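Local coordinates for protein interacting with HSP90 1 (Saccharomyces cerevisiae, PDB 4CHH) that works in the R2TP complex with Hsp90, recruits phosphorylated Tel2 to that chaperone and takes part in pre-rRNA processing, here represented by its N-terminal PIH1 domain, at residues V39-L44 with K58-V63; P67-P72 with P93-C98; V63-L68 with I117-S122; C98-H103 with C110-C115. All blocks are in the same frame, centred on the assembly; numbering follows the deposited sequence.

Contact 1 of 4, residues V39-L44 with K58-V63; sequences VIKTKL and KVFINV
The strand segments 39-44 and 58-63 run antiparallel, 4.3 Å apart at the closest approach of their axes and with 140° between their directions. The hydrogen-bonded pairs Ile-40/Ile-61 and Thr-42/Val-59 give four backbone bonds, the shortest from Thr-42 N to Val-59 O at 2.7 Å; Val-59 N returns to Thr-42 O from above the carbonyl plane. Beta-branched residues, which favour an extended backbone, fill one face. Ile-40 carries CD1 obliquely to Val-63 CG2, 3.5 Å away. Thr-42 holds OG1 anti to its backbone N (chi1 179°), so its methyl CG2 lies alongside Val-59 CG1 at 3.7 Å while the hydroxyl bonds to Cys-152 O. This is the beta hairpin of strands 29-47 and 58-66 in the mixed sheet of the PIH1 domain, and helix 129-147 packs on this face through Cys-139 and Leu-140. The other face, with Val-39, Lys-41, Phe-60 and Asn-62, is more mixed. Phe-60, with CG anti to the carbonyl carbon (chi1 -64°), lies beside the aliphatic part of Lys-41, whose CD comes 3.7 Å from Phe-60 CE2. Val-39 CG1 meets the ring's edge near its plane, 3.8 Å from Phe-60 CD2, and Lys-164 makes a cation-pi contact with the same ring. Asn-62 OD1, hydrogen-bonded to Lys-164 N, rests against Val-39 CG2. Lys-41 NZ and Lys-58 NZ, 3.9 Å apart, would probably repel each other.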
loop_
_atom_site.group_PDB
_atom_site.type_symbol
_atom_site.label_atom_id
_atom_site.label_comp_id
_atom_site.label_asym_id
_atom_site.label_seq_id
_atom_site.Cartn_x
_atom_site.Cartn_y
_atom_site.Cartn_z
ATOM N N VAL A 39 8.373 -4.624 0.685
ATOM C CA VAL A 39 7.766 -4.513 2.028
ATOM C C VAL A 39 8.190 -3.248 2.753
ATOM O O VAL A 39 9.366 -2.864 2.724
ATOM C CB VAL A 39 8.156 -5.754 2.912
ATOM C CG1 VAL A 39 7.588 -5.657 4.333
ATOM C CG2 VAL A 39 7.700 -7.054 2.279
ATOM N N ILE A 40 7.238 -2.660 3.480
ATOM C CA ILE A 40 7.485 -1.537 4.392
ATOM C C ILE A 40 7.286 -2.104 5.780
ATOM O O ILE A 40 6.229 -2.664 6.062
ATOM C CB ILE A 40 6.590 -0.280 4.152
ATOM C CG1 ILE A 40 6.513 0.157 2.665
ATOM C CG2 ILE A 40 6.976 0.873 5.085
ATOM C CD1 ILE A 40 5.222 1.004 2.323
ATOM N N LYS A 41 8.277 -1.968 6.644
ATOM C CA LYS A 41 8.146 -2.402 8.030
ATOM C C LYS A 41 8.012 -1.155 8.881
ATOM O O LYS A 41 8.742 -0.197 8.678
ATOM C CB LYS A 41 9.354 -3.253 8.448
ATOM C CG LYS A 41 9.284 -3.814 9.847
ATOM C CD LYS A 41 10.503 -4.677 10.098
ATOM C CE LYS A 41 10.974 -4.602 11.519
ATOM N NZ LYS A 41 12.275 -5.302 11.696
ATOM N N THR A 42 7.039 -1.132 9.778
ATOM C CA THR A 42 6.843 0.013 10.649
ATOM C C THR A 42 6.348 -0.505 11.991
ATOM O O THR A 42 6.471 -1.702 12.287
ATOM C CB THR A 42 5.945 1.127 9.971
ATOM O OG1 THR A 42 5.756 2.219 10.865
ATOM C CG2 THR A 42 4.610 0.630 9.540
ATOM N N LYS A 43 5.820 0.405 12.806
ATOM C CA LYS A 43 5.340 0.180 14.158
ATOM C C LYS A 43 3.943 0.799 14.352
ATOM O O LYS A 43 3.696 1.928 13.927
ATOM C CB LYS A 43 6.365 0.829 15.123
ATOM C CG LYS A 43 6.223 0.391 16.564
ATOM C CD LYS A 43 7.329 0.977 17.437
ATOM C CE LYS A 43 7.076 0.692 18.894
ATOM N NZ LYS A 43 7.314 -0.739 19.227
ATOM N N LEU A 44 3.038 0.075 14.999
ATOM C CA LEU A 44 1.699 0.629 15.289
ATOM C C LEU A 44 1.786 1.581 16.518
ATOM O O LEU A 44 2.172 1.133 17.592
ATOM C CB LEU A 44 0.725 -0.528 15.566
ATOM C CG LEU A 44 -0.723 -0.163 15.969
ATOM C CD1 LEU A 44 -1.468 0.513 14.835
ATOM C CD2 LEU A 44 -1.472 -1.404 16.432
ATOM N N LYS A 58 4.692 -4.585 15.632
ATOM C CA LYS A 58 5.287 -4.465 14.307
ATOM C C LYS A 58 4.208 -4.484 13.259
ATOM O O LYS A 58 3.218 -5.212 13.362
ATOM C CB LYS A 58 6.287 -5.607 14.019
ATOM C CG LYS A 58 7.580 -5.580 14.818
ATOM C CD LYS A 58 8.564 -6.611 14.245
ATOM C CE LYS A 58 9.553 -7.115 15.276
ATOM N NZ LYS A 58 10.892 -6.482 15.132
ATOM N N VAL A 59 4.411 -3.683 12.254
ATOM C CA VAL A 59 3.505 -3.562 11.132
ATOM C C VAL A 59 4.285 -3.815 9.853
ATOM O O VAL A 59 5.410 -3.330 9.689
ATOM C CB VAL A 59 2.766 -2.178 11.119
ATOM C CG1 VAL A 59 2.026 -1.962 9.788
ATOM C CG2 VAL A 59 1.780 -2.083 12.278
ATOM N N PHE A 60 3.674 -4.566 8.948
ATOM C CA PHE A 60 4.227 -4.819 7.625
ATOM C C PHE A 60 3.239 -4.434 6.564
ATOM O O PHE A 60 2.058 -4.778 6.645
ATOM C CB PHE A 60 4.632 -6.275 7.429
ATOM C CG PHE A 60 5.742 -6.731 8.333
ATOM C CD1 PHE A 60 5.464 -7.240 9.598
ATOM C CD2 PHE A 60 7.065 -6.699 7.907
ATOM C CE1 PHE A 60 6.495 -7.669 10.441
ATOM C CE2 PHE A 60 8.098 -7.152 8.748
ATOM C CZ PHE A 60 7.800 -7.625 10.008
ATOM N N ILE A 61 3.722 -3.732 5.561
ATOM C CA ILE A 61 2.883 -3.361 4.431
ATOM C C ILE A 61 3.478 -3.984 3.180
ATOM O O ILE A 61 4.626 -3.701 2.847
ATOM C CB ILE A 61 2.724 -1.821 4.274
ATOM C CG1 ILE A 61 2.053 -1.184 5.497
ATOM C CG2 ILE A 61 2.006 -1.502 2.949
ATOM C CD1 ILE A 61 2.154 0.417 5.609
ATOM N N ASN A 62 2.700 -4.828 2.499
ATOM C CA ASN A 62 3.106 -5.423 1.241
ATOM C C ASN A 62 2.764 -4.479 0.078
ATOM O O ASN A 62 1.606 -4.379 -0.288
ATOM C CB ASN A 62 2.429 -6.804 1.054
ATOM C CG ASN A 62 2.983 -7.859 2.004
ATOM O OD1 ASN A 62 4.183 -7.968 2.201
ATOM N ND2 ASN A 62 2.127 -8.602 2.679
ATOM N N VAL A 63 3.776 -3.792 -0.496
ATOM C CA VAL A 63 3.580 -2.936 -1.676
ATOM C C VAL A 63 3.619 -3.877 -2.865
ATOM O O VAL A 63 4.591 -4.593 -3.072
ATOM C CB VAL A 63 4.583 -1.772 -1.821
ATOM C CG1 VAL A 63 4.152 -0.827 -2.944
ATOM C CG2 VAL A 63 4.748 -1.026 -0.504
#

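Contact 2 of 4, residues P67-P72 with P93-C98; sequences PLVPKP and PIITSC
The side chains of Val-69 and Ile-95 reach toward each other from the two segments and overlap at their ends, so that the tip of one comes up beside the branch of the other. Ile-95 turns CG1 anti to its carbonyl carbon (chi1 -62°), and its CD1 comes to both methyls of Val-69, nearest to CG1 at 4.0 Å. The same Ile-95 CD1 lies 4.2 Å from Pro-70 CD, a loose contact suited to a flexible aliphatic end. Pro-93 takes the other half of the interface with its compact ring. Its rim of CB, CG and CD lies against the Pro-70 carbonyl, with Pro-93 CG 3.4 Å from Pro-70 O, and the ring of Pro-72 comes in at a slant, its CD 3.8 Å from Pro-93 CD. An alanine in place of Pro-93 would lack CG and CD and would probably lose most of the packing against Pro-70 and Pro-72. Here the proline-rich loop after strand 58-66 lies against the start of strand 95-103, within the PIH1 domain. Lys-71 leaves the backbone on the side away from segment 93-98, and its NZ forms a salt bridge with Asp-120. Two carbonyl oxygens face the interface, and neither can donate to the other. One water therefore gives a hydrogen to each, 2.9 Å from Pro-70 O and 2.8 Å from Pro-93 O, so that the polar link between these otherwise apolar surfaces depends on solvent.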
loop_
_atom_site.group_PDB
_atom_site.type_symbol
_atom_site.label_atom_id
_atom_site.label_comp_id
_atom_site.label_asym_id
_atom_site.label_seq_id
_atom_site.Cartn_x
_atom_site.Cartn_y
_atom_site.Cartn_z
ATOM N N PRO A 67 -2.025 -4.793 -13.177
ATOM C CA PRO A 67 -2.437 -3.872 -14.250
ATOM C C PRO A 67 -3.917 -3.468 -14.142
ATOM O O PRO A 67 -4.370 -2.569 -14.854
ATOM C CB PRO A 67 -2.155 -4.686 -15.512
ATOM C CG PRO A 67 -2.380 -6.122 -15.069
ATOM C CD PRO A 67 -1.796 -6.163 -13.695
ATOM N N LEU A 68 -4.654 -4.077 -13.197
ATOM C CA LEU A 68 -6.087 -3.860 -12.959
ATOM C C LEU A 68 -6.392 -2.658 -12.055
ATOM O O LEU A 68 -7.556 -2.258 -11.943
ATOM C CB LEU A 68 -6.672 -5.142 -12.326
ATOM C CG LEU A 68 -7.302 -6.185 -13.265
ATOM C CD1 LEU A 68 -6.296 -6.755 -14.255
ATOM C CD2 LEU A 68 -7.895 -7.320 -12.469
ATOM N N VAL A 69 -5.370 -2.119 -11.381
ATOM C CA VAL A 69 -5.486 -0.964 -10.500
ATOM C C VAL A 69 -5.447 0.275 -11.400
ATOM O O VAL A 69 -4.578 0.360 -12.282
ATOM C CB VAL A 69 -4.365 -0.913 -9.398
ATOM C CG1 VAL A 69 -4.488 0.330 -8.508
ATOM C CG2 VAL A 69 -4.333 -2.185 -8.547
ATOM N N PRO A 70 -6.341 1.262 -11.192
ATOM C CA PRO A 70 -6.237 2.504 -11.970
ATOM C C PRO A 70 -4.857 3.157 -11.844
ATOM O O PRO A 70 -4.100 2.923 -10.886
ATOM C CB PRO A 70 -7.302 3.409 -11.346
ATOM C CG PRO A 70 -8.282 2.466 -10.728
ATOM C CD PRO A 70 -7.442 1.331 -10.212
ATOM N N LYS A 71 -4.516 3.952 -12.845
ATOM C CA LYS A 71 -3.240 4.648 -12.845
ATOM C C LYS A 71 -3.482 6.144 -13.171
ATOM O O LYS A 71 -4.551 6.474 -13.709
ATOM C CB LYS A 71 -2.240 3.978 -13.804
ATOM C CG LYS A 71 -2.585 4.038 -15.281
ATOM C CD LYS A 71 -1.462 3.475 -16.163
ATOM C CE LYS A 71 -0.309 4.440 -16.377
ATOM N NZ LYS A 71 0.490 4.087 -17.591
ATOM N N PRO A 72 -2.585 7.080 -12.758
ATOM C CA PRO A 72 -2.806 8.501 -13.110
ATOM C C PRO A 72 -2.958 8.691 -14.624
ATOM O O PRO A 72 -2.315 7.986 -15.417
ATOM C CB PRO A 72 -1.507 9.176 -12.615
ATOM C CG PRO A 72 -1.004 8.270 -11.551
ATOM C CD PRO A 72 -1.284 6.906 -12.094
ATOM N N PRO A 93 -2.921 5.816 -7.548
ATOM C CA PRO A 93 -4.035 5.139 -6.839
ATOM C C PRO A 93 -3.560 3.870 -6.091
ATOM O O PRO A 93 -2.705 3.127 -6.585
ATOM C CB PRO A 93 -5.014 4.791 -7.973
ATOM C CG PRO A 93 -4.679 5.806 -9.089
ATOM C CD PRO A 93 -3.172 5.879 -9.006
ATOM N N ILE A 94 -4.072 3.672 -4.869
ATOM C CA ILE A 94 -3.747 2.509 -4.037
ATOM C C ILE A 94 -5.040 1.798 -3.631
ATOM O O ILE A 94 -5.953 2.444 -3.134
ATOM C CB ILE A 94 -2.900 2.882 -2.769
ATOM C CG1 ILE A 94 -1.636 3.714 -3.150
ATOM C CG2 ILE A 94 -2.507 1.599 -1.967
ATOM C CD1 ILE A 94 -1.048 4.494 -2.080
ATOM N N ILE A 95 -5.076 0.472 -3.787
ATOM C CA ILE A 95 -6.141 -0.364 -3.281
ATOM C C ILE A 95 -5.514 -1.157 -2.115
ATOM O O ILE A 95 -4.549 -1.902 -2.302
ATOM C CB ILE A 95 -6.825 -1.242 -4.369
ATOM C CG1 ILE A 95 -7.505 -0.334 -5.448
ATOM C CG2 ILE A 95 -7.896 -2.151 -3.690
ATOM C CD1 ILE A 95 -7.870 -1.010 -6.744
ATOM N N THR A 96 -6.041 -0.944 -0.906
ATOM C CA THR A 96 -5.508 -1.522 0.330
ATOM C C THR A 96 -6.429 -2.594 0.844
ATOM O O THR A 96 -7.646 -2.406 0.903
ATOM C CB THR A 96 -5.300 -0.414 1.387
ATOM O OG1 THR A 96 -4.532 0.622 0.790
ATOM C CG2 THR A 96 -4.592 -0.906 2.634
ATOM N N SER A 97 -5.838 -3.704 1.259
ATOM C CA SER A 97 -6.590 -4.818 1.808
ATOM C C SER A 97 -7.007 -4.540 3.243
ATOM O O SER A 97 -6.485 -3.629 3.885
ATOM C CB SER A 97 -5.723 -6.075 1.754
ATOM O OG SER A 97 -4.674 -6.023 2.711
ATOM N N CYS A 98 -7.870 -5.400 3.793
ATOM C CA CYS A 98 -8.136 -5.372 5.218
ATOM C C CYS A 98 -6.833 -5.912 5.879
ATOM O O CYS A 98 -6.059 -6.600 5.199
ATOM C CB CYS A 98 -9.358 -6.225 5.554
ATOM S SG CYS A 98 -9.043 -8.008 5.484
HETATM O O HOH W 1 -1.791 2.909 -9.170
#

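Contact 3 of 4, residues V63-L68 with I117-S122; sequences VCHSPL and INSDCS
At the centre of the contact, His-65 ND1 and Ser-119 OG share a nearly straight hydrogen bond of 2.7 Å, with the hydroxyl in the ring plane at the imidazole edge. Ser-122 comes over one face of the same ring, its OG 3.6 Å from His-65 CD2. The ring gets there because His-65 CG sits between its backbone N and carbonyl carbon (chi1 62°). An alanine in place of His-65 would remove the imidazole, and with it the bond to Ser-119 OG and the surface under Ser-122, and would probably loosen the first turn of the helix against the strand. Ser-122 OG is itself held by donating to Ser-119 O at 2.7 Å. Beneath the side chains, strands 58-66 and 109-118 pair in parallel within the PIH1 sheet: Ile-117 N bonds to Cys-64 O (2.9 Å), and Ser-66 N to Ile-117 O (3.0 Å). Helix 119-127 follows strand 109-118 in the chain. Asn-118 is its N-cap, OD1 accepting from Asp-120 N, and Asn-118 ND2 bonds to Val-69 O. A water spans Pro-67 O and Asn-118 ND2. Further out, Ser-66 OG accepts from Leu-68 N in an ST turn that helps to turn the chain at Pro-67.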
loop_
_atom_site.group_PDB
_atom_site.type_symbol
_atom_site.label_atom_id
_atom_site.label_comp_id
_atom_site.label_asym_id
_atom_site.label_seq_id
_atom_site.Cartn_x
_atom_site.Cartn_y
_atom_site.Cartn_z
ATOM N N VAL A 63 3.776 -3.792 -0.496
ATOM C CA VAL A 63 3.580 -2.936 -1.676
ATOM C C VAL A 63 3.619 -3.877 -2.865
ATOM O O VAL A 63 4.591 -4.593 -3.072
ATOM C CB VAL A 63 4.583 -1.772 -1.821
ATOM C CG1 VAL A 63 4.152 -0.827 -2.944
ATOM C CG2 VAL A 63 4.748 -1.026 -0.504
ATOM N N CYS A 64 2.524 -3.957 -3.560
ATOM C CA CYS A 64 2.357 -4.928 -4.611
ATOM C C CYS A 64 1.649 -4.282 -5.784
ATOM O O CYS A 64 1.275 -3.115 -5.689
ATOM C CB CYS A 64 1.592 -6.132 -4.062
ATOM S SG CYS A 64 0.047 -5.706 -3.210
ATOM N N HIS A 65 1.515 -4.994 -6.901
ATOM C CA HIS A 65 0.915 -4.349 -8.066
ATOM C C HIS A 65 0.064 -5.282 -8.929
ATOM O O HIS A 65 0.087 -6.500 -8.777
ATOM C CB HIS A 65 2.002 -3.670 -8.939
ATOM C CG HIS A 65 3.007 -4.613 -9.507
ATOM N ND1 HIS A 65 2.843 -5.170 -10.765
ATOM C CD2 HIS A 65 4.148 -5.093 -8.960
ATOM C CE1 HIS A 65 3.882 -5.970 -10.944
ATOM N NE2 HIS A 65 4.698 -5.954 -9.890
ATOM N N SER A 66 -0.724 -4.666 -9.808
ATOM C CA SER A 66 -1.564 -5.321 -10.799
ATOM C C SER A 66 -1.909 -4.328 -11.910
ATOM O O SER A 66 -2.123 -3.147 -11.627
ATOM C CB SER A 66 -2.845 -5.862 -10.170
ATOM O OG SER A 66 -3.767 -6.310 -11.158
ATOM N N PRO A 67 -2.025 -4.793 -13.177
ATOM C CA PRO A 67 -2.437 -3.872 -14.250
ATOM C C PRO A 67 -3.917 -3.468 -14.142
ATOM O O PRO A 67 -4.370 -2.569 -14.854
ATOM C CB PRO A 67 -2.155 -4.686 -15.512
ATOM C CG PRO A 67 -2.380 -6.122 -15.069
ATOM C CD PRO A 67 -1.796 -6.163 -13.695
ATOM N N LEU A 68 -4.654 -4.077 -13.197
ATOM C CA LEU A 68 -6.087 -3.860 -12.959
ATOM C C LEU A 68 -6.392 -2.658 -12.055
ATOM O O LEU A 68 -7.556 -2.258 -11.943
ATOM C CB LEU A 68 -6.672 -5.142 -12.326
ATOM C CG LEU A 68 -7.302 -6.185 -13.265
ATOM C CD1 LEU A 68 -6.296 -6.755 -14.255
ATOM C CD2 LEU A 68 -7.895 -7.320 -12.469
ATOM N N ILE A 117 -0.847 -1.210 -6.238
ATOM C CA ILE A 117 -0.815 -0.083 -7.169
ATOM C C ILE A 117 -0.788 -0.628 -8.588
ATOM O O ILE A 117 -0.603 -1.835 -8.783
ATOM C CB ILE A 117 0.394 0.868 -6.880
ATOM C CG1 ILE A 117 1.771 0.133 -7.108
ATOM C CG2 ILE A 117 0.264 1.507 -5.488
ATOM C CD1 ILE A 117 3.047 0.985 -6.986
ATOM N N ASN A 118 -0.959 0.253 -9.578
ATOM C CA ASN A 118 -0.874 -0.163 -10.964
ATOM C C ASN A 118 0.554 -0.603 -11.249
ATOM O O ASN A 118 1.493 0.013 -10.761
ATOM C CB ASN A 118 -1.292 0.964 -11.897
ATOM C CG ASN A 118 -1.259 0.581 -13.343
ATOM O OD1 ASN A 118 -0.247 0.783 -14.026
ATOM N ND2 ASN A 118 -2.340 -0.044 -13.822
ATOM N N SER A 119 0.706 -1.645 -12.061
ATOM C CA SER A 119 1.988 -2.206 -12.461
ATOM C C SER A 119 2.948 -1.172 -13.100
ATOM O O SER A 119 4.159 -1.246 -12.855
ATOM C CB SER A 119 1.731 -3.345 -13.429
ATOM O OG SER A 119 1.074 -4.367 -12.704
ATOM N N ASP A 120 2.421 -0.218 -13.902
ATOM C CA ASP A 120 3.260 0.828 -14.514
ATOM C C ASP A 120 3.845 1.728 -13.435
ATOM O O ASP A 120 5.034 2.032 -13.488
ATOM C CB ASP A 120 2.482 1.666 -15.553
ATOM C CG ASP A 120 1.987 0.880 -16.766
ATOM O OD1 ASP A 120 2.434 -0.286 -16.958
ATOM O OD2 ASP A 120 1.157 1.418 -17.517
ATOM N N CYS A 121 3.035 2.076 -12.417
ATOM C CA CYS A 121 3.445 2.908 -11.275
ATOM C C CYS A 121 4.525 2.210 -10.452
ATOM O O CYS A 121 5.420 2.887 -9.960
ATOM C CB CYS A 121 2.243 3.282 -10.415
ATOM S SG CYS A 121 0.934 4.141 -11.326
ATOM N N SER A 122 4.483 0.855 -10.354
ATOM C CA SER A 122 5.512 0.083 -9.648
ATOM C C SER A 122 6.866 0.221 -10.352
ATOM O O SER A 122 7.901 0.123 -9.699
ATOM C CB SER A 122 5.106 -1.384 -9.518
ATOM O OG SER A 122 5.428 -2.169 -10.657
HETATM O O HOH W 2 -2.645 -1.395 -16.538
#

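Contact 4 of 4, residues C98-H103 with C110-C115; sequences CYRMDH and CYVWDC
The beta hairpin formed by strands 95-103 and 109-118 supplies this contact, paired antiparallel through Arg-100/Val-112 and Asp-102/Cys-110, each pair hydrogen-bonded in both directions. On the face of Arg-100, an extended side chain reaches along the neighbouring strand to Asp-114 and grips it end-on: Arg-100 NH2 meets the syn lone pair of Asp-114 OD1 at 2.7 Å, and Arg-100 NH1 meets Asp-114 OD2 at 2.8 Å from above the carboxylate plane. The two planes are turned 53° apart, so the salt bridge is twisted rather than flat. Val-112 CG1 lies over one face of the guanidinium, 3.9 Å from Arg-100 NH2, an apolar cover that suits the weakly hydrated face of this group. Farther along, Asp-102 OD1 accepts from His-103 N. The opposite side gathers Tyr-99, Met-101, Tyr-111 and Trp-113. Tyr-99 CB sits over the Trp-113 indole, 3.6 Å from the centroid of its five-membered ring, a CH-pi contact. The Tyr-99 ring then turns its edge toward the six-membered ring of Trp-113 in an offset edge-to-face pair, planes 62° apart. Met-101 lies alongside Tyr-111, its CG 3.7 Å from Tyr-111 CD1, with its sulfur also at the ring edge in a Met-aromatic contact. Strand 109-118 is flanked on its other side by strand 58-66, whose Asn-62 ND2 also donates to Asp-114 OD1, and helix 129-147 packs against Trp-113 through Cys-143 and receives its NE1 at Asp-147.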
loop_
_atom_site.group_PDB
_atom_site.type_symbol
_atom_site.label_atom_id
_atom_site.label_comp_id
_atom_site.label_asym_id
_atom_site.label_seq_id
_atom_site.Cartn_x
_atom_site.Cartn_y
_atom_site.Cartn_z
ATOM N N CYS A 98 -7.870 -5.400 3.793
ATOM C CA CYS A 98 -8.136 -5.372 5.218
ATOM C C CYS A 98 -6.833 -5.912 5.879
ATOM O O CYS A 98 -6.059 -6.600 5.199
ATOM C CB CYS A 98 -9.358 -6.225 5.554
ATOM S SG CYS A 98 -9.043 -8.008 5.484
ATOM N N TYR A 99 -6.545 -5.547 7.135
ATOM C CA TYR A 99 -5.321 -6.041 7.753
ATOM C C TYR A 99 -5.481 -7.514 8.097
ATOM O O TYR A 99 -6.596 -8.023 8.233
ATOM C CB TYR A 99 -4.885 -5.216 8.998
ATOM C CG TYR A 99 -5.844 -5.285 10.167
ATOM C CD1 TYR A 99 -5.816 -6.359 11.058
ATOM C CD2 TYR A 99 -6.781 -4.278 10.386
ATOM C CE1 TYR A 99 -6.740 -6.461 12.093
ATOM C CE2 TYR A 99 -7.695 -4.357 11.435
ATOM C CZ TYR A 99 -7.656 -5.440 12.299
ATOM O OH TYR A 99 -8.540 -5.519 13.346
ATOM N N ARG A 100 -4.362 -8.190 8.227
ATOM C CA ARG A 100 -4.379 -9.568 8.683
ATOM C C ARG A 100 -3.306 -9.723 9.761
ATOM O O ARG A 100 -2.482 -8.811 9.951
ATOM C CB ARG A 100 -4.310 -10.594 7.539
ATOM C CG ARG A 100 -3.062 -10.645 6.745
ATOM C CD ARG A 100 -3.327 -11.446 5.474
ATOM N NE ARG A 100 -2.202 -11.279 4.563
ATOM C CZ ARG A 100 -2.113 -10.321 3.656
ATOM N NH1 ARG A 100 -3.124 -9.481 3.466
ATOM N NH2 ARG A 100 -1.042 -10.230 2.890
ATOM N N MET A 101 -3.418 -10.780 10.572
ATOM C CA MET A 101 -2.485 -10.967 11.667
ATOM C C MET A 101 -1.490 -12.068 11.378
ATOM O O MET A 101 -1.838 -13.117 10.832
ATOM C CB MET A 101 -3.207 -11.264 12.990
ATOM C CG MET A 101 -3.848 -10.049 13.597
ATOM S SD MET A 101 -4.543 -10.341 15.237
ATOM C CE MET A 101 -5.876 -9.031 15.245
ATOM N N ASP A 102 -0.245 -11.788 11.728
ATOM C CA ASP A 102 0.874 -12.710 11.707
ATOM C C ASP A 102 1.497 -12.666 13.094
ATOM O O ASP A 102 1.012 -11.936 13.960
ATOM C CB ASP A 102 1.886 -12.404 10.582
ATOM C CG ASP A 102 2.598 -13.645 10.040
ATOM O OD1 ASP A 102 2.732 -14.646 10.803
ATOM O OD2 ASP A 102 3.017 -13.621 8.856
ATOM N N HIS A 103 2.477 -13.514 13.359
ATOM C CA HIS A 103 3.096 -13.541 14.676
ATOM C C HIS A 103 4.600 -13.622 14.522
ATOM O O HIS A 103 5.066 -14.260 13.581
ATOM C CB HIS A 103 2.563 -14.726 15.506
ATOM C CG HIS A 103 1.130 -14.584 15.918
ATOM N ND1 HIS A 103 0.090 -14.866 15.041
ATOM C CD2 HIS A 103 0.605 -14.216 17.114
ATOM C CE1 HIS A 103 -1.026 -14.646 15.721
ATOM N NE2 HIS A 103 -0.769 -14.241 16.970
ATOM N N CYS A 110 1.746 -9.283 14.934
ATOM C CA CYS A 110 2.184 -8.276 13.977
ATOM C C CYS A 110 1.087 -8.140 12.906
ATOM O O CYS A 110 0.369 -9.099 12.606
ATOM C CB CYS A 110 3.582 -8.529 13.407
ATOM S SG CYS A 110 3.655 -9.679 12.016
ATOM N N TYR A 111 0.879 -6.908 12.438
ATOM C CA TYR A 111 -0.225 -6.605 11.525
ATOM C C TYR A 111 0.262 -6.351 10.139
ATOM O O TYR A 111 1.291 -5.719 9.935
ATOM C CB TYR A 111 -1.073 -5.445 12.059
ATOM C CG TYR A 111 -1.411 -5.656 13.515
ATOM C CD1 TYR A 111 -2.141 -6.772 13.930
ATOM C CD2 TYR A 111 -0.933 -4.791 14.490
ATOM C CE1 TYR A 111 -2.381 -7.014 15.279
ATOM C CE2 TYR A 111 -1.223 -4.990 15.836
ATOM C CZ TYR A 111 -1.931 -6.111 16.228
ATOM O OH TYR A 111 -2.190 -6.295 17.555
ATOM N N VAL A 112 -0.436 -6.945 9.187
ATOM C CA VAL A 112 -0.050 -6.940 7.782
ATOM C C VAL A 112 -1.176 -6.378 6.905
ATOM O O VAL A 112 -2.319 -6.811 7.007
ATOM C CB VAL A 112 0.365 -8.377 7.330
ATOM C CG1 VAL A 112 0.799 -8.414 5.869
ATOM C CG2 VAL A 112 1.458 -8.961 8.229
ATOM N N TRP A 113 -0.825 -5.434 6.024
ATOM C CA TRP A 113 -1.714 -4.865 5.008
ATOM C C TRP A 113 -1.090 -5.031 3.654
ATOM O O TRP A 113 0.138 -4.970 3.535
ATOM C CB TRP A 113 -1.929 -3.350 5.223
ATOM C CG TRP A 113 -2.889 -2.932 6.281
ATOM C CD1 TRP A 113 -4.184 -2.554 6.089
ATOM C CD2 TRP A 113 -2.573 -2.607 7.653
ATOM N NE1 TRP A 113 -4.714 -2.064 7.265
ATOM C CE2 TRP A 113 -3.749 -2.076 8.238
ATOM C CE3 TRP A 113 -1.417 -2.726 8.447
ATOM C CZ2 TRP A 113 -3.812 -1.684 9.584
ATOM C CZ3 TRP A 113 -1.471 -2.323 9.782
ATOM C CH2 TRP A 113 -2.652 -1.796 10.336
ATOM N N ASP A 114 -1.911 -5.158 2.616
ATOM C CA ASP A 114 -1.386 -5.164 1.244
ATOM C C ASP A 114 -1.804 -3.844 0.615
ATOM O O ASP A 114 -2.951 -3.440 0.790
ATOM C CB ASP A 114 -1.884 -6.353 0.396
ATOM C CG ASP A 114 -1.664 -7.730 1.006
ATOM O OD1 ASP A 114 -0.597 -7.951 1.613
ATOM O OD2 ASP A 114 -2.570 -8.584 0.886
ATOM N N CYS A 115 -0.894 -3.166 -0.065
ATOM C CA CYS A 115 -1.175 -1.897 -0.766
ATOM C C CYS A 115 -0.832 -2.120 -2.231
ATOM O O CYS A 115 0.347 -2.173 -2.573
ATOM C CB CYS A 115 -0.361 -0.742 -0.164
ATOM S SG CYS A 115 -0.995 -0.128 1.412
#

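How the contacts relate
All four contacts belong to one mixed sheet and its margin. Contacts 1 and 4 lie side by side, centres about 8 Å apart, because strands 58-66 and 109-118 are neighbours: Asn-62 N probably bonds to Trp-113 O at 2.8 Å. Contact 3, centred about 18 Å from the centre of contact 1, lies farther along these strands and closes the chain loop that holds contact 4. Contacts 2 and 3, centres about 7 Å apart, share Pro-67 and Leu-68, and Lys-71 CB packs 3.6 Å from Asn-118 CG. Contacts 2 and 4 meet on strand 95-103, where Ser-97 OG probably bonds to Asp-114 N at 2.9 Å. A 1,2-ethanediol, probably from crystallisation, lies about 4 Å from the Tyr-99 side chain.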